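RNA-dependent RNA Polymerase (Bombyx mori cytoplasmic polyhedrosis virus, PDB 6TZ0) synthesizes viral RNA from an RNA template, making fully conservative plus strands in transcription and, after core assembly, the complementary minus strands of the genome. Local coordinates at residues N540-I546 and I682-G688; R791-S795 and I913-I917; L1161-P1165 and R1197-V1201. One frame throughout, in Å; residues are numbered along the deposited sequence.

Interaction 1 (N540-I546 and I682-G688); sequences NVLLSSI and IMEIFQG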
loop_
_atom_site.group_PDB
_atom_site.type_symbol
_atom_site.label_atom_id
_atom_site.label_comp_id
_atom_site.label_asym_id
_atom_site.label_seq_id
_atom_site.Cartn_x
_atom_site.Cartn_y
_atom_site.Cartn_z
ATOM N N ASN A 540 -11.449 -33.920 -15.784
ATOM C CA ASN A 540 -10.712 -34.525 -14.666
ATOM C C ASN A 540 -9.844 -33.498 -13.945
ATOM O O ASN A 540 -8.689 -33.750 -13.610
ATOM C CB ASN A 540 -9.879 -35.726 -15.117
ATOM C CG ASN A 540 -10.727 -36.932 -15.432
ATOM O OD1 ASN A 540 -11.677 -37.238 -14.720
ATOM N ND2 ASN A 540 -10.383 -37.628 -16.503
ATOM N N VAL A 541 -10.421 -32.333 -13.688
ATOM C CA VAL A 541 -9.696 -31.216 -13.102
ATOM C C VAL A 541 -10.370 -30.828 -11.789
ATOM O O VAL A 541 -11.600 -30.854 -11.673
ATOM C CB VAL A 541 -9.596 -30.039 -14.104
ATOM C CG1 VAL A 541 -10.957 -29.466 -14.480
ATOM C CG2 VAL A 541 -8.688 -28.963 -13.594
ATOM N N LEU A 542 -9.558 -30.555 -10.773
ATOM C CA LEU A 542 -10.038 -30.117 -9.471
ATOM C C LEU A 542 -9.557 -28.697 -9.224
ATOM O O LEU A 542 -8.349 -28.443 -9.193
ATOM C CB LEU A 542 -9.554 -31.037 -8.357
ATOM C CG LEU A 542 -10.063 -30.608 -6.985
ATOM C CD1 LEU A 542 -11.568 -30.691 -6.939
ATOM C CD2 LEU A 542 -9.459 -31.437 -5.883
ATOM N N LEU A 543 -10.497 -27.785 -9.044
ATOM C CA LEU A 543 -10.200 -26.377 -8.863
ATOM C C LEU A 543 -10.156 -26.068 -7.374
ATOM O O LEU A 543 -10.919 -26.641 -6.593
ATOM C CB LEU A 543 -11.262 -25.534 -9.563
ATOM C CG LEU A 543 -11.355 -25.839 -11.060
ATOM C CD1 LEU A 543 -12.529 -25.151 -11.695
ATOM C CD2 LEU A 543 -10.083 -25.452 -11.782
ATOM N N SER A 544 -9.252 -25.178 -6.975
ATOM C CA SER A 544 -9.089 -24.846 -5.562
ATOM C C SER A 544 -8.829 -23.355 -5.416
ATOM O O SER A 544 -7.733 -22.880 -5.728
ATOM C CB SER A 544 -7.960 -25.656 -4.930
ATOM O OG SER A 544 -7.801 -25.328 -3.563
ATOM N N SER A 545 -9.832 -22.623 -4.939
ATOM C CA SER A 545 -9.670 -21.220 -4.567
ATOM C C SER A 545 -9.484 -21.125 -3.056
ATOM O O SER A 545 -10.327 -20.611 -2.329
ATOM C CB SER A 545 -10.870 -20.401 -5.027
ATOM O OG SER A 545 -11.014 -20.442 -6.427
ATOM N N ILE A 546 -8.352 -21.656 -2.594
ATOM C CA ILE A 546 -8.064 -21.716 -1.165
ATOM C C ILE A 546 -7.864 -20.307 -0.615
ATOM O O ILE A 546 -7.189 -19.467 -1.225
ATOM C CB ILE A 546 -6.856 -22.638 -0.908
ATOM C CG1 ILE A 546 -6.523 -22.742 0.580
ATOM C CG2 ILE A 546 -5.657 -22.272 -1.763
ATOM C CD1 ILE A 546 -7.557 -23.464 1.362
ATOM N N ILE A 682 -4.540 -17.368 -3.392
ATOM C CA ILE A 682 -3.925 -18.540 -3.997
ATOM C C ILE A 682 -4.969 -19.168 -4.908
ATOM O O ILE A 682 -6.153 -19.216 -4.561
ATOM C CB ILE A 682 -3.437 -19.554 -2.938
ATOM C CG1 ILE A 682 -2.576 -18.893 -1.868
ATOM C CG2 ILE A 682 -2.626 -20.672 -3.567
ATOM C CD1 ILE A 682 -3.318 -18.601 -0.577
ATOM N N MET A 683 -4.541 -19.626 -6.080
ATOM C CA MET A 683 -5.420 -20.325 -7.015
ATOM C C MET A 683 -4.728 -21.602 -7.475
ATOM O O MET A 683 -3.842 -21.550 -8.325
ATOM C CB MET A 683 -5.762 -19.440 -8.199
ATOM C CG MET A 683 -6.716 -20.080 -9.160
ATOM S SD MET A 683 -7.081 -19.050 -10.576
ATOM C CE MET A 683 -5.576 -19.225 -11.512
ATOM N N GLU A 684 -5.143 -22.743 -6.944
ATOM C CA GLU A 684 -4.534 -24.026 -7.261
ATOM C C GLU A 684 -5.407 -24.808 -8.230
ATOM O O GLU A 684 -6.626 -24.878 -8.067
ATOM C CB GLU A 684 -4.317 -24.843 -5.991
ATOM C CG GLU A 684 -3.313 -24.233 -5.052
ATOM C CD GLU A 684 -3.215 -24.988 -3.755
ATOM O OE1 GLU A 684 -4.055 -25.879 -3.521
ATOM O OE2 GLU A 684 -2.297 -24.701 -2.963
ATOM N N ILE A 685 -4.775 -25.402 -9.236
ATOM C CA ILE A 685 -5.457 -26.239 -10.216
ATOM C C ILE A 685 -4.774 -27.599 -10.234
ATOM O O ILE A 685 -3.580 -27.696 -10.541
ATOM C CB ILE A 685 -5.452 -25.601 -11.612
ATOM C CG1 ILE A 685 -6.209 -24.276 -11.596
ATOM C CG2 ILE A 685 -6.117 -26.510 -12.602
ATOM C CD1 ILE A 685 -6.003 -23.449 -12.822
ATOM N N PHE A 686 -5.528 -28.643 -9.907
ATOM C CA PHE A 686 -5.045 -30.017 -9.894
ATOM C C PHE A 686 -5.733 -30.792 -11.007
ATOM O O PHE A 686 -6.902 -30.546 -11.302
ATOM C CB PHE A 686 -5.351 -30.686 -8.554
ATOM C CG PHE A 686 -4.763 -29.985 -7.376
ATOM C CD1 PHE A 686 -3.436 -30.165 -7.031
ATOM C CD2 PHE A 686 -5.542 -29.145 -6.606
ATOM C CE1 PHE A 686 -2.899 -29.515 -5.943
ATOM C CE2 PHE A 686 -5.012 -28.498 -5.515
ATOM C CZ PHE A 686 -3.688 -28.687 -5.185
ATOM N N GLN A 687 -5.028 -31.737 -11.620
ATOM C CA GLN A 687 -5.631 -32.569 -12.656
ATOM C C GLN A 687 -5.226 -34.021 -12.469
ATOM O O GLN A 687 -4.037 -34.328 -12.362
ATOM C CB GLN A 687 -5.237 -32.096 -14.058
ATOM C CG GLN A 687 -5.983 -32.806 -15.171
ATOM C CD GLN A 687 -5.679 -32.255 -16.543
ATOM O OE1 GLN A 687 -4.795 -31.422 -16.707
ATOM N NE2 GLN A 687 -6.439 -32.694 -17.537
ATOM N N GLY A 688 -6.216 -34.910 -12.458
ATOM C CA GLY A 688 -5.972 -36.333 -12.331
ATOM C C GLY A 688 -7.201 -37.086 -11.877
ATOM O O GLY A 688 -8.308 -36.794 -12.331
#

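Interaction 2 (R791-S795 and I913-I917); sequences RFTLS and ILDLI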
loop_
_atom_site.group_PDB
_atom_site.type_symbol
_atom_site.label_atom_id
_atom_site.label_comp_id
_atom_site.label_asym_id
_atom_site.label_seq_id
_atom_site.Cartn_x
_atom_site.Cartn_y
_atom_site.Cartn_z
ATOM N N ARG A 791 -25.780 21.566 -12.302
ATOM C CA ARG A 791 -25.749 22.892 -11.670
ATOM C C ARG A 791 -24.383 23.553 -11.507
ATOM O O ARG A 791 -23.448 22.956 -10.982
ATOM C CB ARG A 791 -26.416 22.832 -10.298
ATOM C CG ARG A 791 -27.902 22.544 -10.332
ATOM C CD ARG A 791 -28.536 22.985 -9.028
ATOM N NE ARG A 791 -28.152 24.353 -8.700
ATOM C CZ ARG A 791 -28.734 25.087 -7.759
ATOM N NH1 ARG A 791 -28.320 26.324 -7.534
ATOM N NH2 ARG A 791 -29.733 24.584 -7.048
ATOM N N PHE A 792 -24.281 24.792 -11.983
ATOM C CA PHE A 792 -23.054 25.571 -11.870
ATOM C C PHE A 792 -23.316 26.997 -11.359
ATOM O O PHE A 792 -24.118 27.720 -11.945
ATOM C CB PHE A 792 -22.369 25.620 -13.236
ATOM C CG PHE A 792 -20.932 26.046 -13.188
ATOM C CD1 PHE A 792 -19.973 25.230 -12.614
ATOM C CD2 PHE A 792 -20.534 27.251 -13.739
ATOM C CE1 PHE A 792 -18.648 25.616 -12.575
ATOM C CE2 PHE A 792 -19.211 27.642 -13.705
ATOM C CZ PHE A 792 -18.266 26.823 -13.121
ATOM N N THR A 793 -22.636 27.404 -10.290
ATOM C CA THR A 793 -22.765 28.755 -9.763
ATOM C C THR A 793 -21.431 29.465 -9.898
ATOM O O THR A 793 -20.381 28.882 -9.610
ATOM C CB THR A 793 -23.208 28.744 -8.302
ATOM O OG1 THR A 793 -22.227 28.061 -7.512
ATOM C CG2 THR A 793 -24.546 28.044 -8.161
ATOM N N LEU A 794 -21.469 30.714 -10.339
ATOM C CA LEU A 794 -20.251 31.469 -10.565
ATOM C C LEU A 794 -20.448 32.905 -10.108
ATOM O O LEU A 794 -21.470 33.525 -10.410
ATOM C CB LEU A 794 -19.844 31.419 -12.041
ATOM C CG LEU A 794 -18.513 32.078 -12.387
ATOM C CD1 LEU A 794 -17.395 31.439 -11.591
ATOM C CD2 LEU A 794 -18.240 31.957 -13.874
ATOM N N SER A 795 -19.466 33.421 -9.372
ATOM C CA SER A 795 -19.511 34.793 -8.893
ATOM C C SER A 795 -19.273 35.748 -10.050
ATOM O O SER A 795 -18.350 35.558 -10.843
ATOM C CB SER A 795 -18.478 35.008 -7.788
ATOM O OG SER A 795 -17.164 34.788 -8.263
ATOM N N ILE A 913 -15.955 28.644 -19.181
ATOM C CA ILE A 913 -16.651 29.143 -18.002
ATOM C C ILE A 913 -16.652 28.094 -16.893
ATOM O O ILE A 913 -16.505 28.428 -15.710
ATOM C CB ILE A 913 -18.070 29.595 -18.399
ATOM C CG1 ILE A 913 -17.976 30.769 -19.370
ATOM C CG2 ILE A 913 -18.894 30.012 -17.191
ATOM C CD1 ILE A 913 -19.289 31.154 -19.996
ATOM N N LEU A 914 -16.731 26.815 -17.253
ATOM C CA LEU A 914 -16.713 25.726 -16.280
ATOM C C LEU A 914 -15.330 25.415 -15.725
ATOM O O LEU A 914 -15.187 24.422 -15.006
ATOM C CB LEU A 914 -17.320 24.465 -16.891
ATOM C CG LEU A 914 -18.801 24.208 -16.608
ATOM C CD1 LEU A 914 -19.709 25.291 -17.141
ATOM C CD2 LEU A 914 -19.183 22.872 -17.214
ATOM N N ASP A 915 -14.317 26.222 -16.033
ATOM C CA ASP A 915 -13.033 26.098 -15.360
ATOM C C ASP A 915 -12.956 27.005 -14.142
ATOM O O ASP A 915 -12.184 26.732 -13.218
ATOM C CB ASP A 915 -11.898 26.435 -16.323
ATOM C CG ASP A 915 -11.799 25.455 -17.466
ATOM O OD1 ASP A 915 -12.215 24.293 -17.288
ATOM O OD2 ASP A 915 -11.301 25.844 -18.541
ATOM N N LEU A 916 -13.742 28.078 -14.127
ATOM C CA LEU A 916 -13.688 29.090 -13.076
ATOM C C LEU A 916 -14.340 28.519 -11.827
ATOM O O LEU A 916 -15.534 28.685 -11.583
ATOM C CB LEU A 916 -14.370 30.373 -13.533
ATOM C CG LEU A 916 -13.716 31.082 -14.719
ATOM C CD1 LEU A 916 -14.560 32.260 -15.163
ATOM C CD2 LEU A 916 -12.306 31.526 -14.375
ATOM N N ILE A 917 -13.534 27.823 -11.029
ATOM C CA ILE A 917 -13.978 27.193 -9.796
ATOM C C ILE A 917 -13.102 27.696 -8.658
ATOM O O ILE A 917 -12.130 28.422 -8.864
ATOM C CB ILE A 917 -13.921 25.655 -9.876
ATOM C CG1 ILE A 917 -12.486 25.204 -10.159
ATOM C CG2 ILE A 917 -14.873 25.137 -10.934
ATOM C CD1 ILE A 917 -12.267 23.722 -10.013
#

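Interaction 3 (L1161-P1165 and R1197-V1201); sequences LVRIP and RLGMV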
loop_
_atom_site.group_PDB
_atom_site.type_symbol
_atom_site.label_atom_id
_atom_site.label_comp_id
_atom_site.label_asym_id
_atom_site.label_seq_id
_atom_site.Cartn_x
_atom_site.Cartn_y
_atom_site.Cartn_z
ATOM N N LEU A 1161 -16.931 -7.017 -43.299
ATOM C CA LEU A 1161 -18.338 -6.698 -43.119
ATOM C C LEU A 1161 -18.836 -5.578 -44.018
ATOM O O LEU A 1161 -20.049 -5.457 -44.206
ATOM C CB LEU A 1161 -18.593 -6.308 -41.661
ATOM C CG LEU A 1161 -18.442 -7.420 -40.632
ATOM C CD1 LEU A 1161 -18.487 -6.847 -39.238
ATOM C CD2 LEU A 1161 -19.558 -8.418 -40.819
ATOM N N VAL A 1162 -17.942 -4.755 -44.561
ATOM C CA VAL A 1162 -18.306 -3.545 -45.287
ATOM C C VAL A 1162 -17.660 -3.592 -46.665
ATOM O O VAL A 1162 -16.450 -3.818 -46.780
ATOM C CB VAL A 1162 -17.876 -2.278 -44.521
ATOM C CG1 VAL A 1162 -18.148 -1.029 -45.337
ATOM C CG2 VAL A 1162 -18.597 -2.193 -43.190
ATOM N N ARG A 1163 -18.463 -3.378 -47.704
ATOM C CA ARG A 1163 -17.967 -3.331 -49.071
ATOM C C ARG A 1163 -17.566 -1.903 -49.413
ATOM O O ARG A 1163 -18.421 -1.017 -49.501
ATOM C CB ARG A 1163 -19.021 -3.846 -50.049
ATOM C CG ARG A 1163 -18.535 -3.899 -51.477
ATOM C CD ARG A 1163 -19.535 -4.568 -52.407
ATOM N NE ARG A 1163 -20.764 -3.806 -52.603
ATOM C CZ ARG A 1163 -20.910 -2.841 -53.506
ATOM N NH1 ARG A 1163 -19.899 -2.510 -54.295
ATOM N NH2 ARG A 1163 -22.070 -2.209 -53.621
ATOM N N ILE A 1164 -16.275 -1.683 -49.601
ATOM C CA ILE A 1164 -15.724 -0.377 -49.950
ATOM C C ILE A 1164 -15.313 -0.421 -51.414
ATOM O O ILE A 1164 -14.536 -1.302 -51.797
ATOM C CB ILE A 1164 -14.524 -0.012 -49.061
ATOM C CG1 ILE A 1164 -14.960 0.074 -47.603
ATOM C CG2 ILE A 1164 -13.913 1.298 -49.504
ATOM C CD1 ILE A 1164 -13.817 0.090 -46.638
ATOM N N PRO A 1165 -15.823 0.475 -52.258
ATOM C CA PRO A 1165 -15.436 0.485 -53.677
ATOM C C PRO A 1165 -13.980 0.873 -53.853
ATOM O O PRO A 1165 -13.477 1.762 -53.151
ATOM C CB PRO A 1165 -16.369 1.539 -54.285
ATOM C CG PRO A 1165 -17.527 1.578 -53.367
ATOM C CD PRO A 1165 -16.962 1.366 -52.002
ATOM N N ARG A 1197 -24.914 -6.772 -44.843
ATOM C CA ARG A 1197 -23.629 -6.226 -45.251
ATOM C C ARG A 1197 -23.770 -4.742 -45.561
ATOM O O ARG A 1197 -24.766 -4.307 -46.140
ATOM C CB ARG A 1197 -23.091 -6.982 -46.467
ATOM C CG ARG A 1197 -21.674 -6.602 -46.858
ATOM C CD ARG A 1197 -21.119 -7.442 -47.984
ATOM N NE ARG A 1197 -21.775 -7.185 -49.259
ATOM C CZ ARG A 1197 -21.546 -7.886 -50.363
ATOM N NH1 ARG A 1197 -20.673 -8.880 -50.346
ATOM N NH2 ARG A 1197 -22.180 -7.586 -51.485
ATOM N N LEU A 1198 -22.770 -3.963 -45.168
ATOM C CA LEU A 1198 -22.787 -2.525 -45.375
ATOM C C LEU A 1198 -21.990 -2.135 -46.611
ATOM O O LEU A 1198 -21.083 -2.843 -47.049
ATOM C CB LEU A 1198 -22.232 -1.799 -44.151
ATOM C CG LEU A 1198 -23.065 -1.961 -42.885
ATOM C CD1 LEU A 1198 -22.386 -1.294 -41.708
ATOM C CD2 LEU A 1198 -24.451 -1.401 -43.099
ATOM N N GLY A 1199 -22.351 -0.985 -47.173
ATOM C CA GLY A 1199 -21.616 -0.385 -48.266
ATOM C C GLY A 1199 -21.291 1.060 -47.955
ATOM O O GLY A 1199 -22.188 1.842 -47.635
ATOM N N MET A 1200 -20.018 1.429 -48.034
ATOM C CA MET A 1200 -19.568 2.731 -47.565
ATOM C C MET A 1200 -19.565 3.738 -48.707
ATOM O O MET A 1200 -19.059 3.453 -49.794
ATOM C CB MET A 1200 -18.170 2.624 -46.954
ATOM C CG MET A 1200 -17.698 3.890 -46.261
ATOM S SD MET A 1200 -16.089 3.711 -45.478
ATOM C CE MET A 1200 -15.028 3.781 -46.908
ATOM N N VAL A 1201 -20.131 4.914 -48.452
ATOM C CA VAL A 1201 -20.082 6.035 -49.381
ATOM C C VAL A 1201 -19.284 7.158 -48.733
ATOM O O VAL A 1201 -19.326 7.341 -47.513
ATOM C CB VAL A 1201 -21.495 6.504 -49.794
ATOM C CG1 VAL A 1201 -22.173 5.431 -50.611
ATOM C CG2 VAL A 1201 -22.343 6.801 -48.581
#

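Interaction 1 (N540-I546 and I682-G688)
Val541 (chi1 63°) and Ile685 (chi1 -62°) both set CG2 anti to the backbone N. The two methyls meet at 3.7 Å, with Phe686 O also close to the Val541 methyl. The strands belong to the antiparallel palm sheet of the polymerase. Strand 541-548 carries motif A with Asp547. Strand 682-687 follows Asp680 and Asp681 of the GDD motif C. All three aspartates bind magnesium in another structure of this protein. The pairing sets motif A beside motif C, consistent with a shared metal site.

Leu543 lies alongside Ile685 on the same face as Val541, its CD2 4.1 Å from Ile685 CG1. On the other face are Leu542, Ser544, Glu684 and Phe686. The Phe686 ring turns an edge to Ser544; Phe686 CE2 lies 4.1 Å from Ser544 CB. Helix 690-705 packs on this face and brings His696 against the ring. Near the active-site end, Ile546 CG2 touches Ile682 CB at 3.7 Å, the side chains running side by side.

Leu542 and Phe686 form a hydrogen-bonded pair. Phe686 N gives to Leu542 O at 2.9 Å. Ser544 and Glu684 pair likewise. The far end closes with Gly688 N bonded to Asn540 O at 3.0 Å.

Interaction 2 (R791-S795 and I913-I917)
Phe792 presents one ring face to Leu914 and the far end of its ring to the turn that follows. Leu914 CD1 sits over that face, 4.2 Å from the ring centroid and 15° off the normal, in a CH-pi contact. The methyl is shifted toward the rim, on the side of CD2 and CE2. Ile917 comes from another direction. Its CG2 lies near the ring plane, 4.1 Å from Phe792 CE1, and the two side chains cross at about a right angle. Two backbone oxygens approach the ring obliquely: Ile913 O is 3.5 Å from Phe792 CE2, and Leu916 O lies close to CZ.

The chain that receives the ring is a tight loop between helix 902-911 and strand 919-921, in the C-terminal region that forms the bracelet of reoviral polymerases. It begins with a 3-10 turn, in which Leu916 N bonds to Ile913 O at 3.2 Å. Leu916 is then the centre of an inverse gamma turn, closed by a weak bond from Ile917 N to Asp915 O. A salt bridge from Asp915 to Arg752 ties the loop to a further part of the chain. The strand facing it, 791-795, is an outer strand of a small antiparallel sheet and pairs with 827-831.

Leu794 points to the loop from the same side of the strand as Phe792. With CG opposite the backbone N (chi1 -175°), it reaches forward. Leu794 CD1 packs on Leu916 CB at 3.7 Å and close to Leu916 O. Leu794 CD2 touches both Ile913 CG2 and Leu916 CD1, 3.9 Å from Ile913 CG2. The Leu794 and Ile913 side chains cross nearly at right angles. Arg791, which binds ATP in another structure of this protein, directly precedes Phe792 but does not join the packing; its side chain touches Ser829. No ATP is modelled on this chain.

Interaction 3 (L1161-P1165 and R1197-V1201)
Leu1198 is gripped through its own N-H and C=O by Leu1161 and Arg1163, in the first strand region of a beta-alpha-beta unit. Strand 1162-1163 runs parallel to 1196-1202, and helix 1174-1188 makes the connection between them. The unit lies in the C-terminal region, away from the annotated sites.

Three backbone hydrogen bonds join the strands. Leu1198 N gives to Leu1161 O at 3.2 Å, and Arg1163 N gives to Leu1198 O at 2.8 Å. Met1200 N reaches Arg1163 O at 3.3 Å, tilted 32° from the carbonyl plane.

The charged contact involves Arg1163 and Arg1197. Both form salt bridges through NE to the carboxylate of Glu1027 on the neighbouring strand 1022-1027, which probably offsets their like charges. Their guanidinium planes stand 61° apart. Arg1163 CD lies over one face of the Arg1197 guanidinium, toward its rim, 4.1 Å from Arg1197 NH2.

The apolar contacts involve Val1162, Leu1198, Ile1164 and Met1200. Val1162 CG2 packs on Leu1198 CB at 3.8 Å, and its CG1 meets Met1200 CB. Tyr1178 of the connecting helix touches both Ile1164 and Met1200. The Met1200 chain bends at its last torsion (chi3 76°), which brings CE to within 3.8 Å of Ile1164 CG2.

In the fold
The three contacts follow one another along the chain; none nests in or crosses another. Interaction 1 closes a loop of 135 residues within the catalytic region. That loop includes strands 585-591 and 620-624, which join two other sheets, and helix 644-665. Interaction 2 opens later and spans 117 residues, tying the small sheet of 791-795 to the loop after helix 902-911. Interaction 3 closes the shortest loop, 31 residues, and ties two neighbouring strands close to the C terminus. Interactions 1 and 2 lie on opposite sides of the chain's centre, their centres 56 Å apart. Interactions 2 and 3 do not touch; their nearest atoms are about 34 Å apart.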